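Local coordinates for protein fungal protease inhibitor-1 (Antheraea mylitta, PDB 3BT4) that inhibits trypsin, chymotrypsin and proteases of the fungi Aspergillus oryzae and Rhizopus oryzae, but not papain or a bacterial protease, at residues C4-I18 against S34-L46. Sequence-based numbering, arbitrary orientation.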
loop_
_atom_site.group_PDB
_atom_site.type_symbol
_atom_site.label_atom_id
_atom_site.label_comp_id
_atom_site.label_asym_id
_atom_site.label_seq_id
_atom_site.Cartn_x
_atom_site.Cartn_y
_atom_site.Cartn_z
ATOM N N CYS A 4 4.856 13.613 -1.145
ATOM C CA CYS A 4 5.435 12.746 -0.132
ATOM C C CYS A 4 6.945 12.809 -0.227
ATOM O O CYS A 4 7.572 11.903 -0.769
ATOM C CB CYS A 4 4.933 11.303 -0.304
ATOM S SG CYS A 4 3.160 11.106 -0.116
ATOM N N GLY A 5 7.516 13.895 0.291
ATOM C CA GLY A 5 8.970 14.112 0.290
ATOM C C GLY A 5 9.664 13.080 1.153
ATOM O O GLY A 5 9.027 12.427 1.976
ATOM N N THR A 6 10.967 12.916 0.981
ATOM C CA THR A 6 11.667 11.862 1.716
ATOM C C THR A 6 11.466 11.924 3.251
ATOM O O THR A 6 11.477 10.885 3.926
ATOM C CB THR A 6 13.151 11.781 1.332
ATOM O OG1 THR A 6 13.745 13.069 1.487
ATOM C CG2 THR A 6 13.293 11.327 -0.132
ATOM N N ASN A 7 11.228 13.124 3.780
ATOM C CA ASN A 7 11.111 13.331 5.229
ATOM C C ASN A 7 9.709 13.567 5.751
ATOM O O ASN A 7 9.542 13.948 6.908
ATOM C CB ASN A 7 11.957 14.524 5.653
ATOM C CG ASN A 7 13.428 14.272 5.496
ATOM O OD1 ASN A 7 13.935 13.215 5.873
ATOM N ND2 ASN A 7 14.132 15.249 4.936
ATOM N N TYR A 8 8.702 13.367 4.907
ATOM C CA TYR A 8 7.303 13.561 5.308
ATOM C C TYR A 8 6.944 12.807 6.594
ATOM O O TYR A 8 6.387 13.393 7.535
ATOM C CB TYR A 8 6.365 13.145 4.170
ATOM C CG TYR A 8 4.903 13.330 4.499
ATOM C CD1 TYR A 8 4.221 14.466 4.089
ATOM C CD2 TYR A 8 4.215 12.372 5.226
ATOM C CE1 TYR A 8 2.882 14.637 4.405
ATOM C CE2 TYR A 8 2.891 12.528 5.546
ATOM C CZ TYR A 8 2.224 13.658 5.130
ATOM O OH TYR A 8 0.896 13.806 5.453
ATOM N N CYS A 9 7.279 11.511 6.632
ATOM C CA CYS A 9 6.951 10.668 7.781
ATOM C C CYS A 9 7.702 11.041 9.080
ATOM O O CYS A 9 7.279 10.667 10.173
ATOM C CB CYS A 9 7.106 9.183 7.433
ATOM S SG CYS A 9 6.074 8.654 6.030
ATOM N N LYS A 10 8.803 11.780 8.966
ATOM C CA LYS A 10 9.458 12.375 10.158
ATOM C C LYS A 10 8.565 13.448 10.780
ATOM O O LYS A 10 8.504 13.598 11.998
ATOM C CB LYS A 10 10.815 12.992 9.811
ATOM C CG LYS A 10 11.822 12.012 9.288
ATOM C CD LYS A 10 13.062 12.737 8.836
ATOM C CE LYS A 10 14.330 11.943 9.117
ATOM N NZ LYS A 10 14.172 10.538 8.694
ATOM N N ASP A 11 7.873 14.188 9.916
ATOM C CA ASP A 11 6.932 15.206 10.360
ATOM C C ASP A 11 5.575 14.625 10.697
ATOM O O ASP A 11 4.876 15.159 11.557
ATOM C CB ASP A 11 6.818 16.326 9.323
ATOM C CG ASP A 11 8.130 17.044 9.108
ATOM O OD1 ASP A 11 8.874 17.247 10.091
ATOM O OD2 ASP A 11 8.430 17.401 7.954
ATOM N N HIS A 12 5.228 13.515 10.039
ATOM C CA HIS A 12 3.950 12.823 10.250
ATOM C C HIS A 12 4.135 11.334 10.590
ATOM O O HIS A 12 3.704 10.459 9.833
ATOM C CB HIS A 12 3.045 13.009 9.032
ATOM C CG HIS A 12 2.942 14.437 8.588
ATOM N ND1 HIS A 12 2.007 15.308 9.099
ATOM C CD2 HIS A 12 3.684 15.154 7.713
ATOM C CE1 HIS A 12 2.176 16.503 8.558
ATOM N NE2 HIS A 12 3.180 16.434 7.703
ATOM N N PRO A 13 4.756 11.047 11.757
ATOM C CA PRO A 13 5.145 9.684 12.121
ATOM C C PRO A 13 3.935 8.796 12.342
ATOM O O PRO A 13 2.837 9.299 12.592
ATOM C CB PRO A 13 5.922 9.885 13.428
ATOM C CG PRO A 13 5.378 11.147 14.011
ATOM C CD PRO A 13 5.109 12.015 12.819
ATOM N N CYS A 14 4.124 7.485 12.219
ATOM C CA CYS A 14 3.032 6.566 12.497
ATOM C C CYS A 14 2.740 6.525 13.987
ATOM O O CYS A 14 3.611 6.195 14.781
ATOM C CB CYS A 14 3.318 5.167 11.973
ATOM S SG CYS A 14 1.870 4.142 12.106
ATOM N N THR A 15 1.499 6.849 14.341
ATOM C CA THR A 15 1.069 6.990 15.735
ATOM C C THR A 15 0.835 5.661 16.460
ATOM O O THR A 15 1.213 5.507 17.639
ATOM C CB THR A 15 -0.191 7.893 15.826
ATOM O OG1 THR A 15 0.167 9.223 15.426
ATOM C CG2 THR A 15 -0.759 7.934 17.240
ATOM N N SER A 16 0.231 4.695 15.775
ATOM C CA SER A 16 -0.016 3.410 16.413
ATOM C C SER A 16 0.403 2.245 15.527
ATOM O O SER A 16 -0.455 1.456 15.109
ATOM C CB SER A 16 -1.493 3.287 16.783
ATOM O OG SER A 16 -1.942 4.434 17.497
ATOM N N PRO A 17 1.725 2.108 15.271
ATOM C CA PRO A 17 2.201 1.188 14.239
ATOM C C PRO A 17 2.059 -0.250 14.700
ATOM O O PRO A 17 2.234 -0.535 15.889
ATOM C CB PRO A 17 3.680 1.558 14.090
ATOM C CG PRO A 17 4.077 2.066 15.455
ATOM C CD PRO A 17 2.841 2.768 15.981
ATOM N N ILE A 18 1.712 -1.139 13.779
ATOM C CA ILE A 18 1.713 -2.556 14.085
ATOM C C ILE A 18 3.160 -3.049 14.040
ATOM O O ILE A 18 4.000 -2.468 13.353
ATOM C CB ILE A 18 0.865 -3.374 13.075
ATOM C CG1 ILE A 18 1.540 -3.381 11.702
ATOM C CG2 ILE A 18 -0.567 -2.857 13.024
ATOM C CD1 ILE A 18 0.958 -4.309 10.734
ATOM N N SER A 34 0.502 2.009 4.980
ATOM C CA SER A 34 -0.766 2.633 5.353
ATOM C C SER A 34 -0.647 4.108 5.676
ATOM O O SER A 34 0.417 4.580 6.109
ATOM C CB SER A 34 -1.401 1.927 6.552
ATOM O OG SER A 34 -1.401 0.536 6.329
ATOM N N GLY A 35 -1.765 4.813 5.485
ATOM C CA GLY A 35 -1.866 6.229 5.850
ATOM C C GLY A 35 -1.345 7.166 4.789
ATOM O O GLY A 35 -0.731 6.742 3.807
ATOM N N LYS A 36 -1.609 8.460 4.972
ATOM C CA LYS A 36 -1.029 9.468 4.079
ATOM C C LYS A 36 0.483 9.253 3.951
ATOM O O LYS A 36 1.185 9.091 4.963
ATOM C CB LYS A 36 -1.361 10.877 4.571
ATOM C CG LYS A 36 -2.848 11.204 4.440
ATOM C CD LYS A 36 -3.191 12.608 4.933
ATOM C CE LYS A 36 -3.542 12.623 6.424
ATOM N NZ LYS A 36 -4.673 11.699 6.739
ATOM N N CYS A 37 0.953 9.205 2.701
ATOM C CA CYS A 37 2.360 8.940 2.349
ATOM C C CYS A 37 2.928 7.592 2.834
ATOM O O CYS A 37 4.155 7.372 2.801
ATOM C CB CYS A 37 3.268 10.129 2.721
ATOM S SG CYS A 37 2.812 11.643 1.807
ATOM N N ALA A 38 2.033 6.692 3.261
ATOM C CA ALA A 38 2.418 5.318 3.602
ATOM C C ALA A 38 3.408 5.266 4.781
ATOM O O ALA A 38 4.313 4.451 4.804
ATOM C CB ALA A 38 2.999 4.630 2.369
ATOM N N CYS A 39 3.196 6.136 5.769
ATOM C CA CYS A 39 4.035 6.220 6.977
ATOM C C CYS A 39 3.862 5.051 7.941
ATOM O O CYS A 39 4.747 4.790 8.770
ATOM C CB CYS A 39 3.784 7.546 7.703
ATOM S SG CYS A 39 4.202 8.978 6.670
ATOM N N CYS A 40 2.742 4.340 7.817
ATOM C CA CYS A 40 2.445 3.211 8.707
ATOM C C CYS A 40 2.674 1.828 8.083
ATOM O O CYS A 40 2.314 1.585 6.927
ATOM C CB CYS A 40 1.023 3.302 9.260
ATOM S SG CYS A 40 0.752 4.658 10.453
ATOM N N PRO A 41 3.259 0.910 8.868
ATOM C CA PRO A 41 3.402 -0.492 8.456
ATOM C C PRO A 41 2.037 -1.159 8.286
ATOM O O PRO A 41 1.063 -0.705 8.855
ATOM C CB PRO A 41 4.162 -1.119 9.638
ATOM C CG PRO A 41 3.864 -0.178 10.808
ATOM C CD PRO A 41 3.823 1.155 10.207
ATOM N N ALA A 42 1.971 -2.226 7.497
ATOM C CA ALA A 42 0.717 -2.960 7.300
ATOM C C ALA A 42 0.968 -4.441 7.080
ATOM O O ALA A 42 2.031 -4.835 6.603
ATOM C CB ALA A 42 -0.029 -2.396 6.123
ATOM N N CYS A 43 -0.017 -5.260 7.430
ATOM C CA CYS A 43 -0.032 -6.655 7.015
ATOM C C CYS A 43 -0.871 -6.686 5.741
ATOM O O CYS A 43 -2.076 -6.436 5.772
ATOM C CB CYS A 43 -0.612 -7.543 8.117
ATOM S SG CYS A 43 0.239 -7.286 9.749
ATOM N N VAL A 44 -0.214 -6.927 4.608
ATOM C CA VAL A 44 -0.893 -6.808 3.315
ATOM C C VAL A 44 -1.258 -8.148 2.654
ATOM O O VAL A 44 -0.602 -9.172 2.853
ATOM C CB VAL A 44 -0.117 -5.880 2.337
ATOM C CG1 VAL A 44 0.242 -4.571 3.042
ATOM C CG2 VAL A 44 1.127 -6.537 1.823
ATOM N N THR A 45 -2.340 -8.107 1.884
ATOM C CA THR A 45 -2.772 -9.208 1.045
ATOM C C THR A 45 -2.461 -8.877 -0.419
ATOM O O THR A 45 -2.651 -7.754 -0.859
ATOM C CB THR A 45 -4.280 -9.454 1.274
ATOM O OG1 THR A 45 -4.455 -9.949 2.608
ATOM C CG2 THR A 45 -4.886 -10.457 0.258
ATOM N N LEU A 46 -1.963 -9.852 -1.179
ATOM C CA LEU A 46 -1.703 -9.597 -2.602
ATOM C C LEU A 46 -2.739 -10.217 -3.524
ATOM O O LEU A 46 -3.238 -11.331 -3.281
ATOM C CB LEU A 46 -0.278 -9.998 -3.017
ATOM C CG LEU A 46 0.892 -9.367 -2.241
ATOM C CD1 LEU A 46 2.227 -9.889 -2.744
ATOM C CD2 LEU A 46 0.850 -7.835 -2.278
HETATM O O HOH W 1 6.459 6.623 10.562
HETATM O O HOH W 2 0.641 0.209 11.410
#
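The ring of Tyr-8 is sandwiched between Cys-37 SG, 3.6 Å from its centroid and almost exactly on the ring normal, and His-12 CD2, which covers the centre of the opposite face from four residues later, just past the end of the short helix 8-11. Cys-39 SG meets the same ring in its plane, at the edge beside CD2. Two sulfur-aromatic contacts, one face-on and one edge-on, thus meet on a single tyrosine, and both sulfurs belong to disulfides. This is the economy of a small, cysteine-rich inhibitor with very little helix: three disulfides, Cys-4 to Cys-37, Cys-9 to Cys-39 and Cys-14 to Cys-40, fasten the N-terminal segment 4-18 to the turn and strand of 34-46, and the aromatic ring packs against the first two. Tyr-8 reaches the cystines because its CG stands anti to the backbone N (chi1 -179°). The first two bridges share a chi3 of -81°, whereas Cys-14 to Cys-40 twists in the opposite sense, at 102°. A classic beta bulge sets Cys-39 and Cys-40 together opposite Ser-34, whose backbone N and O are paired with Cys-40 O and N, so the partners of the second and third bridges are neighbours in sequence.

No direct hydrogen bond joins the two segments; water does the polar work. One molecule accepts from Cys-14 N and donates to Cys-39 O, and a second links Ile-18 N to Pro-41 O in the same manner. Beyond the third bridge the contact turns apolar: Pro-17 CB packs 3.7 Å from Pro-41 CG, and the side chains of Ile-18 and Pro-41 pass each other pointing opposite ways, Ile-18 CG1 4.0 Å from Pro-41 CB. Cys-43 carries the fastening onward through its own disulfide to Cys-23, while Pro-41 CG lies 3.4 Å from Ile-18 O.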